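Local atomic coordinates of StiE protein (Stigmatella aurantiaca, PDB entry 6ECX), a protein that is a modular polyketide synthase, of which this O-methyltransferase domain binds S-adenosylmethionine as methyl donor for modifying the growing polyketide. Residues P48-I53 with A239-N244; M93-G98 with D158-F163; I190-V195 with I283-F288; V229-V234 with E310-Y315. All blocks are in the same frame, centred on the assembly; numbering follows the deposited sequence.

Interaction 1 of 4, residues P48-I53 with A239-N244; sequences PGFSWI and ANCLHN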
loop_
_atom_site.group_PDB
_atom_site.type_symbol
_atom_site.label_atom_id
_atom_site.label_comp_id
_atom_site.label_asym_id
_atom_site.label_seq_id
_atom_site.Cartn_x
_atom_site.Cartn_y
_atom_site.Cartn_z
ATOM N N PRO A 48 10.581 17.761 -14.735
ATOM C CA PRO A 48 11.564 17.384 -15.755
ATOM C C PRO A 48 12.908 17.055 -15.130
ATOM O O PRO A 48 13.347 17.704 -14.177
ATOM C CB PRO A 48 11.641 18.627 -16.648
ATOM C CG PRO A 48 10.325 19.305 -16.449
ATOM C CD PRO A 48 9.976 19.075 -15.010
ATOM N N GLY A 49 13.538 16.004 -15.648
ATOM C CA GLY A 49 14.826 15.579 -15.160
ATOM C C GLY A 49 14.808 14.692 -13.934
ATOM O O GLY A 49 15.850 14.117 -13.601
ATOM N N PHE A 50 13.685 14.563 -13.229
ATOM C CA PHE A 50 13.655 13.603 -12.133
ATOM C C PHE A 50 13.621 12.191 -12.692
ATOM O O PHE A 50 12.894 11.894 -13.644
ATOM C CB PHE A 50 12.461 13.812 -11.212
ATOM C CG PHE A 50 12.271 12.688 -10.219
ATOM C CD1 PHE A 50 12.988 12.660 -9.037
ATOM C CD2 PHE A 50 11.400 11.642 -10.487
ATOM C CE1 PHE A 50 12.824 11.620 -8.132
ATOM C CE2 PHE A 50 11.236 10.603 -9.590
ATOM C CZ PHE A 50 11.949 10.593 -8.412
ATOM N N SER A 51 14.412 11.317 -12.086
ATOM C CA SER A 51 14.532 9.930 -12.516
ATOM C C SER A 51 14.305 9.057 -11.289
ATOM O O SER A 51 15.184 8.943 -10.428
ATOM C CB SER A 51 15.892 9.663 -13.142
ATOM O OG SER A 51 16.088 8.273 -13.279
ATOM N N TRP A 52 13.113 8.469 -11.204
ATOM C CA TRP A 52 12.840 7.514 -10.139
ATOM C C TRP A 52 13.840 6.362 -10.169
ATOM O O TRP A 52 14.295 5.890 -9.119
ATOM C CB TRP A 52 11.407 7.004 -10.271
ATOM C CG TRP A 52 11.032 6.020 -9.233
ATOM C CD1 TRP A 52 10.605 6.289 -7.965
ATOM C CD2 TRP A 52 11.045 4.594 -9.363
ATOM N NE1 TRP A 52 10.354 5.116 -7.294
ATOM C CE2 TRP A 52 10.618 4.060 -8.129
ATOM C CE3 TRP A 52 11.388 3.716 -10.397
ATOM C CZ2 TRP A 52 10.516 2.685 -7.902
ATOM C CZ3 TRP A 52 11.289 2.350 -10.171
ATOM C CH2 TRP A 52 10.853 1.849 -8.933
ATOM N N ILE A 53 14.226 5.923 -11.367
ATOM C CA ILE A 53 15.111 4.770 -11.472
ATOM C C ILE A 53 16.498 5.109 -10.927
ATOM O O ILE A 53 17.098 4.313 -10.198
ATOM C CB ILE A 53 15.147 4.252 -12.928
ATOM C CG1 ILE A 53 15.686 2.823 -12.985
ATOM C CG2 ILE A 53 15.933 5.168 -13.862
ATOM C CD1 ILE A 53 14.692 1.819 -12.445
ATOM N N ALA A 239 2.016 7.555 -11.908
ATOM C CA ALA A 239 2.636 7.493 -13.233
ATOM C C ALA A 239 3.551 8.693 -13.467
ATOM O O ALA A 239 4.594 8.570 -14.118
ATOM C CB ALA A 239 1.557 7.412 -14.317
ATOM N N ASN A 240 3.175 9.866 -12.942
ATOM C CA ASN A 240 4.072 11.020 -13.010
ATOM C C ASN A 240 5.391 10.738 -12.301
ATOM O O ASN A 240 6.443 11.247 -12.707
ATOM C CB ASN A 240 3.419 12.254 -12.385
ATOM C CG ASN A 240 2.335 12.856 -13.249
ATOM O OD1 ASN A 240 2.218 12.560 -14.445
ATOM N ND2 ASN A 240 1.537 13.731 -12.645
ATOM N N CYS A 241 5.351 9.959 -11.215
ATOM C CA CYS A 241 6.582 9.647 -10.497
ATOM C C CYS A 241 7.502 8.776 -11.346
ATOM O O CYS A 241 8.727 8.955 -11.334
ATOM C CB CYS A 241 6.257 8.962 -9.163
ATOM S SG CYS A 241 7.712 8.513 -8.179
ATOM N N LEU A 242 6.926 7.842 -12.105
ATOM C CA LEU A 242 7.685 6.909 -12.926
ATOM C C LEU A 242 8.043 7.474 -14.293
ATOM O O LEU A 242 8.770 6.815 -15.042
ATOM C CB LEU A 242 6.894 5.609 -13.104
ATOM C CG LEU A 242 6.523 4.928 -11.789
ATOM C CD1 LEU A 242 5.723 3.664 -12.038
ATOM C CD2 LEU A 242 7.796 4.622 -11.020
ATOM N N HIS A 243 7.565 8.672 -14.622
ATOM C CA HIS A 243 7.813 9.257 -15.937
ATOM C C HIS A 243 9.308 9.465 -16.175
ATOM O O HIS A 243 9.999 10.095 -15.371
ATOM C CB HIS A 243 7.062 10.584 -16.057
ATOM C CG HIS A 243 7.039 11.140 -17.443
ATOM N ND1 HIS A 243 6.220 10.638 -18.431
ATOM C CD2 HIS A 243 7.741 12.149 -18.010
ATOM C CE1 HIS A 243 6.420 11.313 -19.550
ATOM N NE2 HIS A 243 7.336 12.236 -19.321
ATOM N N ASN A 244 9.799 8.935 -17.301
ATOM C CA ASN A 244 11.225 8.954 -17.627
ATOM C C ASN A 244 11.343 8.848 -19.142
ATOM O O ASN A 244 11.304 7.740 -19.699
ATOM C CB ASN A 244 11.978 7.818 -16.937
ATOM C CG ASN A 244 13.502 7.980 -16.998
ATOM O OD1 ASN A 244 14.069 8.410 -18.009
ATOM N ND2 ASN A 244 14.168 7.626 -15.904
HETATM O O HOH W 1 11.128 8.714 -13.092
HETATM O O HOH W 2 12.320 6.531 -13.692
#
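W52 and L242 lie side by side and point the same way. The CD2 methyl of L242 sits over one face of the indole, 3.6 Å from W52 CD2, displaced toward the rim. This is a CH-pi contact with the six-membered ring. C241 makes an oblique sulfur-aromatic contact with the five-membered ring. Its SG lies anti to the backbone N (chi1 180°) and comes within 3.7 Å of W52 CD1. F50 turns a ring edge to the same helix end: C241 O lies near the ring plane, 3.5 Å from F50 CE2. I53 and N244 cross at about a right angle, I53 CG2 against N244 ND2. S51 is the N-cap of helix 52-57, its OG hydrogen-bonded to R54 N. Q250 accepts from both S51 OG and N244 ND2.

One water accepts from W52 N at 2.8 Å and donates to C241 O and H243 O. A second accepts from I53 N and N244 ND2. The polar groups at these helix ends thus meet largely through water.

Interaction 2 of 4, residues M93-G98 with D158-F163; sequences MDFGCG and DLVLGF. With SAM (S-adenosylmethionine), chain B.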
loop_
_atom_site.group_PDB
_atom_site.type_symbol
_atom_site.label_atom_id
_atom_site.label_comp_id
_atom_site.label_asym_id
_atom_site.label_seq_id
_atom_site.Cartn_x
_atom_site.Cartn_y
_atom_site.Cartn_z
ATOM N N MET A 93 -2.933 -2.529 13.230
ATOM C CA MET A 93 -2.345 -3.729 12.628
ATOM C C MET A 93 -1.859 -3.401 11.225
ATOM O O MET A 93 -2.640 -2.907 10.406
ATOM C CB MET A 93 -3.368 -4.868 12.557
ATOM C CG MET A 93 -2.849 -6.169 11.954
ATOM S SD MET A 93 -1.719 -6.984 13.121
ATOM C CE MET A 93 -0.430 -7.509 11.962
ATOM N N ASP A 94 -0.578 -3.700 10.929
ATOM C CA ASP A 94 -0.017 -3.557 9.579
ATOM C C ASP A 94 0.224 -4.953 9.030
ATOM O O ASP A 94 1.161 -5.638 9.466
ATOM C CB ASP A 94 1.290 -2.761 9.606
ATOM C CG ASP A 94 1.874 -2.513 8.209
ATOM O OD1 ASP A 94 1.560 -3.253 7.249
ATOM O OD2 ASP A 94 2.667 -1.552 8.076
ATOM N N PHE A 95 -0.608 -5.402 8.079
ATOM C CA PHE A 95 -0.512 -6.812 7.724
ATOM C C PHE A 95 0.523 -7.104 6.639
ATOM O O PHE A 95 0.626 -8.250 6.199
ATOM C CB PHE A 95 -1.888 -7.396 7.360
ATOM C CG PHE A 95 -2.562 -6.781 6.167
ATOM C CD1 PHE A 95 -2.286 -7.235 4.892
ATOM C CD2 PHE A 95 -3.547 -5.819 6.331
ATOM C CE1 PHE A 95 -2.949 -6.715 3.789
ATOM C CE2 PHE A 95 -4.230 -5.299 5.233
ATOM C CZ PHE A 95 -3.928 -5.741 3.965
ATOM N N GLY A 96 1.328 -6.120 6.251
ATOM C CA GLY A 96 2.493 -6.375 5.414
ATOM C C GLY A 96 3.503 -5.271 5.634
ATOM O O GLY A 96 3.646 -4.388 4.792
ATOM N N CYS A 97 4.211 -5.312 6.767
ATOM C CA CYS A 97 4.793 -4.102 7.340
ATOM C C CYS A 97 6.162 -3.720 6.774
ATOM O O CYS A 97 6.725 -2.710 7.216
ATOM C CB CYS A 97 4.871 -4.242 8.867
ATOM S SG CYS A 97 5.917 -5.601 9.477
ATOM N N GLY A 98 6.692 -4.453 5.797
ATOM C CA GLY A 98 7.925 -4.021 5.145
ATOM C C GLY A 98 9.072 -3.811 6.125
ATOM O O GLY A 98 9.422 -4.700 6.912
ATOM N N ASP A 158 -8.309 -1.231 15.962
ATOM C CA ASP A 158 -9.131 -0.111 15.531
ATOM C C ASP A 158 -8.798 0.347 14.133
ATOM O O ASP A 158 -9.663 0.903 13.446
ATOM C CB ASP A 158 -8.936 1.072 16.481
ATOM C CG ASP A 158 -9.275 0.726 17.914
ATOM O OD1 ASP A 158 -10.153 -0.124 18.127
ATOM O OD2 ASP A 158 -8.659 1.310 18.816
ATOM N N LEU A 159 -7.567 0.090 13.678
ATOM C CA LEU A 159 -7.112 0.521 12.363
ATOM C C LEU A 159 -6.228 -0.577 11.801
ATOM O O LEU A 159 -5.403 -1.135 12.536
ATOM C CB LEU A 159 -6.334 1.847 12.450
ATOM C CG LEU A 159 -5.524 2.348 11.241
ATOM C CD1 LEU A 159 -6.460 2.774 10.107
ATOM C CD2 LEU A 159 -4.636 3.545 11.652
ATOM N N VAL A 160 -6.433 -0.921 10.522
ATOM C CA VAL A 160 -5.638 -1.933 9.823
ATOM C C VAL A 160 -5.048 -1.308 8.561
ATOM O O VAL A 160 -5.744 -0.605 7.824
ATOM C CB VAL A 160 -6.474 -3.184 9.471
ATOM C CG1 VAL A 160 -5.636 -4.205 8.672
ATOM C CG2 VAL A 160 -7.017 -3.872 10.726
ATOM N N LEU A 161 -3.759 -1.568 8.312
ATOM C CA LEU A 161 -3.021 -0.980 7.202
ATOM C C LEU A 161 -2.597 -2.090 6.246
ATOM O O LEU A 161 -2.066 -3.128 6.682
ATOM C CB LEU A 161 -1.753 -0.228 7.665
ATOM C CG LEU A 161 -1.749 0.702 8.870
ATOM C CD1 LEU A 161 -0.351 1.291 9.084
ATOM C CD2 LEU A 161 -2.749 1.817 8.683
ATOM N N GLY A 162 -2.806 -1.861 4.950
ATOM C CA GLY A 162 -2.277 -2.755 3.926
ATOM C C GLY A 162 -1.878 -1.936 2.721
ATOM O O GLY A 162 -2.701 -1.701 1.831
ATOM N N PHE A 163 -0.628 -1.474 2.681
ATOM C CA PHE A 163 -0.138 -0.646 1.586
ATOM C C PHE A 163 0.645 -1.557 0.646
ATOM O O PHE A 163 1.744 -2.013 0.986
ATOM C CB PHE A 163 0.718 0.515 2.097
ATOM C CG PHE A 163 0.019 1.381 3.144
ATOM C CD1 PHE A 163 -1.378 1.480 3.179
ATOM C CD2 PHE A 163 0.762 2.080 4.098
ATOM C CE1 PHE A 163 -2.017 2.261 4.144
ATOM C CE2 PHE A 163 0.136 2.869 5.065
ATOM C CZ PHE A 163 -1.267 2.956 5.087
HETATM N N SAM B . 3.617 -1.798 3.511
HETATM C CA SAM B . 5.062 -1.641 3.412
HETATM C C SAM B . 5.421 -0.290 2.808
HETATM O O SAM B . 4.543 0.373 2.263
HETATM O OXT SAM B . 6.566 0.171 2.848
HETATM C CB SAM B . 5.654 -2.766 2.582
HETATM C CG SAM B . 4.977 -2.986 1.235
HETATM S SD SAM B . 5.902 -4.206 0.264
HETATM C CE SAM B . 5.567 -3.628 -1.420
HETATM C "C5'" SAM B . 4.920 -5.712 0.479
HETATM C "C4'" SAM B . 5.025 -6.290 1.893
HETATM O "O4'" SAM B . 4.040 -7.281 2.147
HETATM C "C3'" SAM B . 6.358 -6.950 2.228
HETATM O "O3'" SAM B . 6.721 -6.465 3.508
HETATM C "C2'" SAM B . 6.042 -8.436 2.339
HETATM O "O2'" SAM B . 6.849 -9.138 3.264
HETATM C "C1'" SAM B . 4.606 -8.379 2.839
HETATM N N9 SAM B . 3.789 -9.586 2.608
HETATM C C8 SAM B . 3.541 -10.183 1.395
HETATM N N7 SAM B . 2.715 -11.242 1.599
HETATM C C5 SAM B . 2.438 -11.340 2.919
HETATM C C6 SAM B . 1.667 -12.217 3.658
HETATM N N6 SAM B . 1.015 -13.220 3.071
HETATM N N1 SAM B . 1.563 -12.057 5.031
HETATM C C2 SAM B . 2.216 -11.024 5.662
HETATM N N3 SAM B . 2.980 -10.153 4.913
HETATM C C4 SAM B . 3.101 -10.302 3.567
HETATM O O HOH W 3 0.926 -1.866 5.014
#
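M93 and D94 pair in parallel with V160 and L161, at the centre of the Rossmann-like methyltransferase sheet. Three backbone hydrogen bonds join the strands: M93 N to L159 O, L161 N to M93 O (2.7 Å) and F95 N to L161 O.

Apolar packing centres on F95. Its CG stands between the backbone N and the carbonyl carbon (chi1 62°), which carries the ring across to the second strand. One face lies over G162, with F95 CZ 3.4 Å from G162 CA. V160 CG1 meets the ring edge in its plane, 3.5 Å from F95 CD2.

Side-chain polar contacts centre on D94. Its OD1 accepts from G96 N at 3.0 Å, forming an Asx turn. A water donates to the same oxygen and accepts from F163 N.

The strand ends open onto S-adenosylmethionine. Its amino N donates to G96 O (2.9 Å) and, at 3.2 Å, to F163 O. G98 N makes a weak bond to O3'. G96 and G98 lie in the glycine-rich loop (motif I) of class I methyltransferases. Two carbonyls, one from each segment, hold the ligand's amino group, and the D94 turn and its water tie together the backbone that presents them.

Interaction 3 of 4, residues I190-V195 with I283-F288; sequences IMADFV and ISYVLF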
loop_
_atom_site.group_PDB
_atom_site.type_symbol
_atom_site.label_atom_id
_atom_site.label_comp_id
_atom_site.label_asym_id
_atom_site.label_seq_id
_atom_site.Cartn_x
_atom_site.Cartn_y
_atom_site.Cartn_z
ATOM N N ILE A 190 -7.306 0.922 5.852
ATOM C CA ILE A 190 -6.838 1.754 4.752
ATOM C C ILE A 190 -5.855 0.925 3.928
ATOM O O ILE A 190 -5.011 0.212 4.480
ATOM C CB ILE A 190 -6.243 3.100 5.215
ATOM C CG1 ILE A 190 -5.119 2.930 6.209
ATOM C CG2 ILE A 190 -7.373 4.041 5.828
ATOM C CD1 ILE A 190 -4.516 4.300 6.632
ATOM N N MET A 191 -6.019 0.969 2.611
ATOM C CA MET A 191 -5.214 0.144 1.733
ATOM C C MET A 191 -4.807 0.953 0.524
ATOM O O MET A 191 -5.542 1.834 0.073
ATOM C CB MET A 191 -5.970 -1.095 1.260
ATOM C CG MET A 191 -6.075 -2.185 2.282
ATOM S SD MET A 191 -7.100 -3.492 1.614
ATOM C CE MET A 191 -6.711 -3.405 -0.127
ATOM N N ALA A 192 -3.603 0.673 0.034
ATOM C CA ALA A 192 -3.186 1.080 -1.295
ATOM C C ALA A 192 -3.049 -0.192 -2.116
ATOM O O ALA A 192 -2.361 -1.129 -1.693
ATOM C CB ALA A 192 -1.865 1.858 -1.247
ATOM N N ASP A 193 -3.733 -0.241 -3.256
ATOM C CA ASP A 193 -3.674 -1.423 -4.105
ATOM C C ASP A 193 -4.251 -1.084 -5.474
ATOM O O ASP A 193 -4.666 0.049 -5.739
ATOM C CB ASP A 193 -4.386 -2.616 -3.472
ATOM C CG ASP A 193 -3.595 -3.904 -3.644
ATOM O OD1 ASP A 193 -3.211 -4.206 -4.784
ATOM O OD2 ASP A 193 -3.328 -4.590 -2.640
ATOM N N PHE A 194 -4.238 -2.081 -6.351
ATOM C CA PHE A 194 -4.620 -1.916 -7.744
ATOM C C PHE A 194 -6.027 -2.428 -8.005
ATOM O O PHE A 194 -6.441 -3.458 -7.462
ATOM C CB PHE A 194 -3.652 -2.655 -8.657
ATOM C CG PHE A 194 -2.284 -2.081 -8.651
ATOM C CD1 PHE A 194 -1.961 -1.021 -9.488
ATOM C CD2 PHE A 194 -1.316 -2.589 -7.802
ATOM C CE1 PHE A 194 -0.692 -0.479 -9.479
ATOM C CE2 PHE A 194 -0.037 -2.061 -7.793
ATOM C CZ PHE A 194 0.277 -1.006 -8.631
ATOM N N VAL A 195 -6.739 -1.712 -8.871
ATOM C CA VAL A 195 -8.022 -2.131 -9.416
ATOM C C VAL A 195 -7.824 -2.343 -10.913
ATOM O O VAL A 195 -7.355 -1.438 -11.616
ATOM C CB VAL A 195 -9.118 -1.087 -9.141
ATOM C CG1 VAL A 195 -10.400 -1.455 -9.893
ATOM C CG2 VAL A 195 -9.386 -0.954 -7.632
ATOM N N ILE A 283 -5.389 -0.188 -15.489
ATOM C CA ILE A 283 -5.461 -0.425 -14.056
ATOM C C ILE A 283 -5.437 0.923 -13.351
ATOM O O ILE A 283 -5.075 1.955 -13.930
ATOM C CB ILE A 283 -4.318 -1.333 -13.553
ATOM C CG1 ILE A 283 -2.967 -0.654 -13.760
ATOM C CG2 ILE A 283 -4.341 -2.682 -14.282
ATOM C CD1 ILE A 283 -1.784 -1.571 -13.507
ATOM N N SER A 284 -5.846 0.902 -12.087
ATOM C CA SER A 284 -5.892 2.090 -11.257
ATOM C C SER A 284 -5.166 1.797 -9.959
ATOM O O SER A 284 -5.288 0.701 -9.405
ATOM C CB SER A 284 -7.338 2.527 -10.963
ATOM O OG SER A 284 -7.952 2.968 -12.157
ATOM N N TYR A 285 -4.377 2.763 -9.508
ATOM C CA TYR A 285 -3.745 2.694 -8.203
ATOM C C TYR A 285 -4.635 3.473 -7.248
ATOM O O TYR A 285 -4.820 4.684 -7.413
ATOM C CB TYR A 285 -2.341 3.274 -8.251
ATOM C CG TYR A 285 -1.533 3.049 -7.004
ATOM C CD1 TYR A 285 -1.580 3.952 -5.959
ATOM C CD2 TYR A 285 -0.706 1.945 -6.875
ATOM C CE1 TYR A 285 -0.835 3.777 -4.824
ATOM C CE2 TYR A 285 0.046 1.751 -5.725
ATOM C CZ TYR A 285 -0.026 2.679 -4.707
ATOM O OH TYR A 285 0.712 2.520 -3.569
ATOM N N VAL A 286 -5.209 2.781 -6.278
ATOM C CA VAL A 286 -6.356 3.307 -5.542
ATOM C C VAL A 286 -6.042 3.300 -4.057
ATOM O O VAL A 286 -5.442 2.349 -3.544
ATOM C CB VAL A 286 -7.629 2.489 -5.842
ATOM C CG1 VAL A 286 -8.777 2.971 -4.969
ATOM C CG2 VAL A 286 -7.988 2.604 -7.338
ATOM N N LEU A 287 -6.440 4.366 -3.365
ATOM C CA LEU A 287 -6.229 4.488 -1.931
ATOM C C LEU A 287 -7.611 4.336 -1.276
ATOM O O LEU A 287 -8.435 5.259 -1.324
ATOM C CB LEU A 287 -5.562 5.823 -1.600
ATOM C CG LEU A 287 -4.356 6.219 -2.474
ATOM C CD1 LEU A 287 -3.821 7.592 -2.095
ATOM C CD2 LEU A 287 -3.239 5.181 -2.392
ATOM N N PHE A 288 -7.845 3.160 -0.683
ATOM C CA PHE A 288 -9.135 2.758 -0.142
ATOM C C PHE A 288 -9.275 3.256 1.293
ATOM O O PHE A 288 -8.348 3.115 2.099
ATOM C CB PHE A 288 -9.288 1.234 -0.119
ATOM C CG PHE A 288 -9.168 0.553 -1.470
ATOM C CD1 PHE A 288 -7.918 0.293 -2.030
ATOM C CD2 PHE A 288 -10.298 0.090 -2.128
ATOM C CE1 PHE A 288 -7.811 -0.368 -3.244
ATOM C CE2 PHE A 288 -10.205 -0.573 -3.337
ATOM C CZ PHE A 288 -8.958 -0.802 -3.902
#
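F194 and Y285 form a T-shaped pair, with the edge of Y285 toward the face of F194. The ring planes stand at 80° and Y285 CD2 lies 3.6 Å from F194 CE1. A192 CB touches Y285 OH and L287 CD2 on the same face of the sheet. On the other face, V195 CG2 meets V286 CG2 and F288 CZ, each at 3.8 Å. The F288 ring is also covered by V286 CG1 of its own strand, over the ring centre. Its edge points at M191 O.

The backbones beneath form an antiparallel pair within a mixed sheet, as in Rossmann-like methyltransferases. M191, D193 and V195 form hydrogen-bonded pairs with F288, V286 and S284, respectively.

Further out, Y285 OH is hydrogen-bonded to E164. D193 OD1 accepts from F194 N through its anti lone pair at 2.8 Å and also bonds Y16 OH, while OD2 takes G167 N. W217 of helix 214-222 covers the F288 side and donates through NE1 to F194 O.

Interaction 4 of 4, residues V229-V234 with E310-Y315; sequences VDAVDV and EQLTPY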
loop_
_atom_site.group_PDB
_atom_site.type_symbol
_atom_site.label_atom_id
_atom_site.label_comp_id
_atom_site.label_asym_id
_atom_site.label_seq_id
_atom_site.Cartn_x
_atom_site.Cartn_y
_atom_site.Cartn_z
ATOM N N VAL A 229 -15.847 3.267 2.120
ATOM C CA VAL A 229 -16.340 4.619 2.415
ATOM C C VAL A 229 -15.981 5.597 1.303
ATOM O O VAL A 229 -16.833 6.360 0.845
ATOM C CB VAL A 229 -15.798 5.099 3.780
ATOM C CG1 VAL A 229 -16.166 6.594 4.028
ATOM C CG2 VAL A 229 -16.317 4.213 4.903
ATOM N N ASP A 230 -14.718 5.593 0.841
ATOM C CA ASP A 230 -14.378 6.309 -0.385
ATOM C C ASP A 230 -12.997 5.868 -0.845
ATOM O O ASP A 230 -12.296 5.114 -0.159
ATOM C CB ASP A 230 -14.433 7.830 -0.228
ATOM C CG ASP A 230 -13.242 8.386 0.489
ATOM O OD1 ASP A 230 -12.756 7.726 1.427
ATOM O OD2 ASP A 230 -12.786 9.484 0.119
ATOM N N ALA A 231 -12.613 6.367 -2.015
ATOM C CA ALA A 231 -11.405 5.911 -2.688
ATOM C C ALA A 231 -10.867 7.044 -3.548
ATOM O O ALA A 231 -11.638 7.719 -4.236
ATOM C CB ALA A 231 -11.702 4.671 -3.536
ATOM N N VAL A 232 -9.561 7.291 -3.457
ATOM C CA VAL A 232 -8.880 8.297 -4.266
ATOM C C VAL A 232 -7.996 7.586 -5.292
ATOM O O VAL A 232 -7.222 6.684 -4.945
ATOM C CB VAL A 232 -8.061 9.261 -3.386
ATOM C CG1 VAL A 232 -7.227 10.210 -4.254
ATOM C CG2 VAL A 232 -8.998 10.091 -2.478
ATOM N N ASP A 233 -8.108 8.006 -6.549
ATOM C CA ASP A 233 -7.357 7.435 -7.656
ATOM C C ASP A 233 -6.128 8.311 -7.884
ATOM O O ASP A 233 -6.244 9.452 -8.347
ATOM C CB ASP A 233 -8.245 7.371 -8.894
ATOM C CG ASP A 233 -7.572 6.709 -10.074
ATOM O OD1 ASP A 233 -6.381 6.359 -10.000
ATOM O OD2 ASP A 233 -8.253 6.550 -11.100
ATOM N N VAL A 234 -4.953 7.788 -7.546
ATOM C CA VAL A 234 -3.708 8.514 -7.753
ATOM C C VAL A 234 -2.905 7.927 -8.918
ATOM O O VAL A 234 -1.689 8.124 -8.993
ATOM C CB VAL A 234 -2.870 8.568 -6.464
ATOM C CG1 VAL A 234 -3.615 9.323 -5.355
ATOM C CG2 VAL A 234 -2.528 7.160 -5.985
ATOM N N GLU A 310 -17.692 3.035 -8.272
ATOM C CA GLU A 310 -17.877 3.758 -9.523
ATOM C C GLU A 310 -17.700 5.261 -9.362
ATOM O O GLU A 310 -17.847 5.997 -10.337
ATOM C CB GLU A 310 -19.268 3.465 -10.096
ATOM C CG GLU A 310 -19.583 1.983 -10.232
ATOM C CD GLU A 310 -21.066 1.711 -10.453
ATOM O OE1 GLU A 310 -21.889 2.643 -10.286
ATOM O OE2 GLU A 310 -21.406 0.555 -10.792
ATOM N N GLN A 311 -17.402 5.732 -8.161
ATOM C CA GLN A 311 -17.196 7.150 -7.910
ATOM C C GLN A 311 -15.844 7.398 -7.265
ATOM O O GLN A 311 -15.729 8.198 -6.331
ATOM C CB GLN A 311 -18.309 7.721 -7.038
ATOM C CG GLN A 311 -19.607 7.895 -7.794
ATOM C CD GLN A 311 -20.802 7.913 -6.878
ATOM O OE1 GLN A 311 -20.659 7.994 -5.654
ATOM N NE2 GLN A 311 -21.993 7.823 -7.460
ATOM N N LEU A 312 -14.803 6.710 -7.750
ATOM C CA LEU A 312 -13.443 7.017 -7.327
ATOM C C LEU A 312 -13.158 8.495 -7.552
ATOM O O LEU A 312 -13.544 9.069 -8.576
ATOM C CB LEU A 312 -12.427 6.182 -8.113
ATOM C CG LEU A 312 -12.616 4.672 -8.210
ATOM C CD1 LEU A 312 -11.422 4.058 -8.892
ATOM C CD2 LEU A 312 -12.836 4.040 -6.840
ATOM N N THR A 313 -12.493 9.117 -6.590
ATOM C CA THR A 313 -12.156 10.531 -6.728
ATOM C C THR A 313 -10.763 10.678 -7.326
ATOM O O THR A 313 -9.800 10.172 -6.744
ATOM C CB THR A 313 -12.208 11.232 -5.384
ATOM O OG1 THR A 313 -13.484 11.001 -4.783
ATOM C CG2 THR A 313 -11.992 12.728 -5.573
ATOM N N PRO A 314 -10.607 11.341 -8.464
ATOM C CA PRO A 314 -9.256 11.637 -8.946
ATOM C C PRO A 314 -8.522 12.541 -7.965
ATOM O O PRO A 314 -9.077 13.517 -7.456
ATOM C CB PRO A 314 -9.503 12.341 -10.288
ATOM C CG PRO A 314 -10.920 12.045 -10.627
ATOM C CD PRO A 314 -11.638 11.931 -9.336
ATOM N N TYR A 315 -7.256 12.199 -7.705
ATOM C CA TYR A 315 -6.387 13.043 -6.887
ATOM C C TYR A 315 -6.434 14.510 -7.306
ATOM O O TYR A 315 -6.371 15.405 -6.455
ATOM C CB TYR A 315 -4.945 12.553 -6.972
ATOM C CG TYR A 315 -3.985 13.429 -6.204
ATOM C CD1 TYR A 315 -3.741 13.191 -4.858
ATOM C CD2 TYR A 315 -3.326 14.498 -6.820
ATOM C CE1 TYR A 315 -2.865 13.976 -4.141
ATOM C CE2 TYR A 315 -2.445 15.298 -6.104
ATOM C CZ TYR A 315 -2.223 15.025 -4.760
ATOM O OH TYR A 315 -1.358 15.789 -4.023
HETATM O O HOH W 4 -15.009 7.334 -3.695
#
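A231 and L312 open the contact where the last strand, 313-314, joins the edge of the mixed sheet. It runs parallel to strand 226-233. V232 pairs with T313 and D233 with P314.

The tight part is the backbone ladder and the apolar groups on it. T313 N donates to A231 O at 2.9 Å, almost straight at 177°. D233 N donates to T313 O at 2.8 Å. Y315 N then donates to D233 O. V232 CA-H adds a contact to T313 O. The D233 carboxylate turns to S235, its OD1 hydrogen-bonded to S235 OG. L312 CD2 meets A231 CB tip to tip at 3.5 Å. Y315 packs its CB on V234 CG1 at 3.8 Å, with the two side chains crossing at a slant. Y315 CG is anti to the backbone N (chi1 177°), and its ring leads away from the strand. There its OH bonds E75, and the side chain touches V79 of helix 64-80.

The looser part lies toward E310 and Q311, which are exposed. Here the chains diverge, and water takes over from direct pairing. P314 lies at the margin, its ring standing back from residues 229-234. Beyond the ladder, one water accepts from A231 N at 3.1 Å and donates to Q311 O at 2.9 Å.

In the fold
From the N terminus, residues 48-53 open interaction 1, which closes only at 239-244. Interaction 2 is nested inside this loop and joins strands 91-94 and 157-163 beside the ligand. It closes before 190-195 opens interaction 3. Strand 187-196 pairs with strand 157-163, so interactions 2 and 3 touch directly. Interaction 4 starts at 229-234, inside the loop of interaction 3, and closes at 310-315, so the two cross. They also touch, since strands 226-233 and 283-292 are neighbours. Interaction 1 crosses both 3 and 4 along the chain. Interactions 2, 3 and 4 tie one sheet together; interaction 1 joins two helix ends beside the sheet without touching the other three.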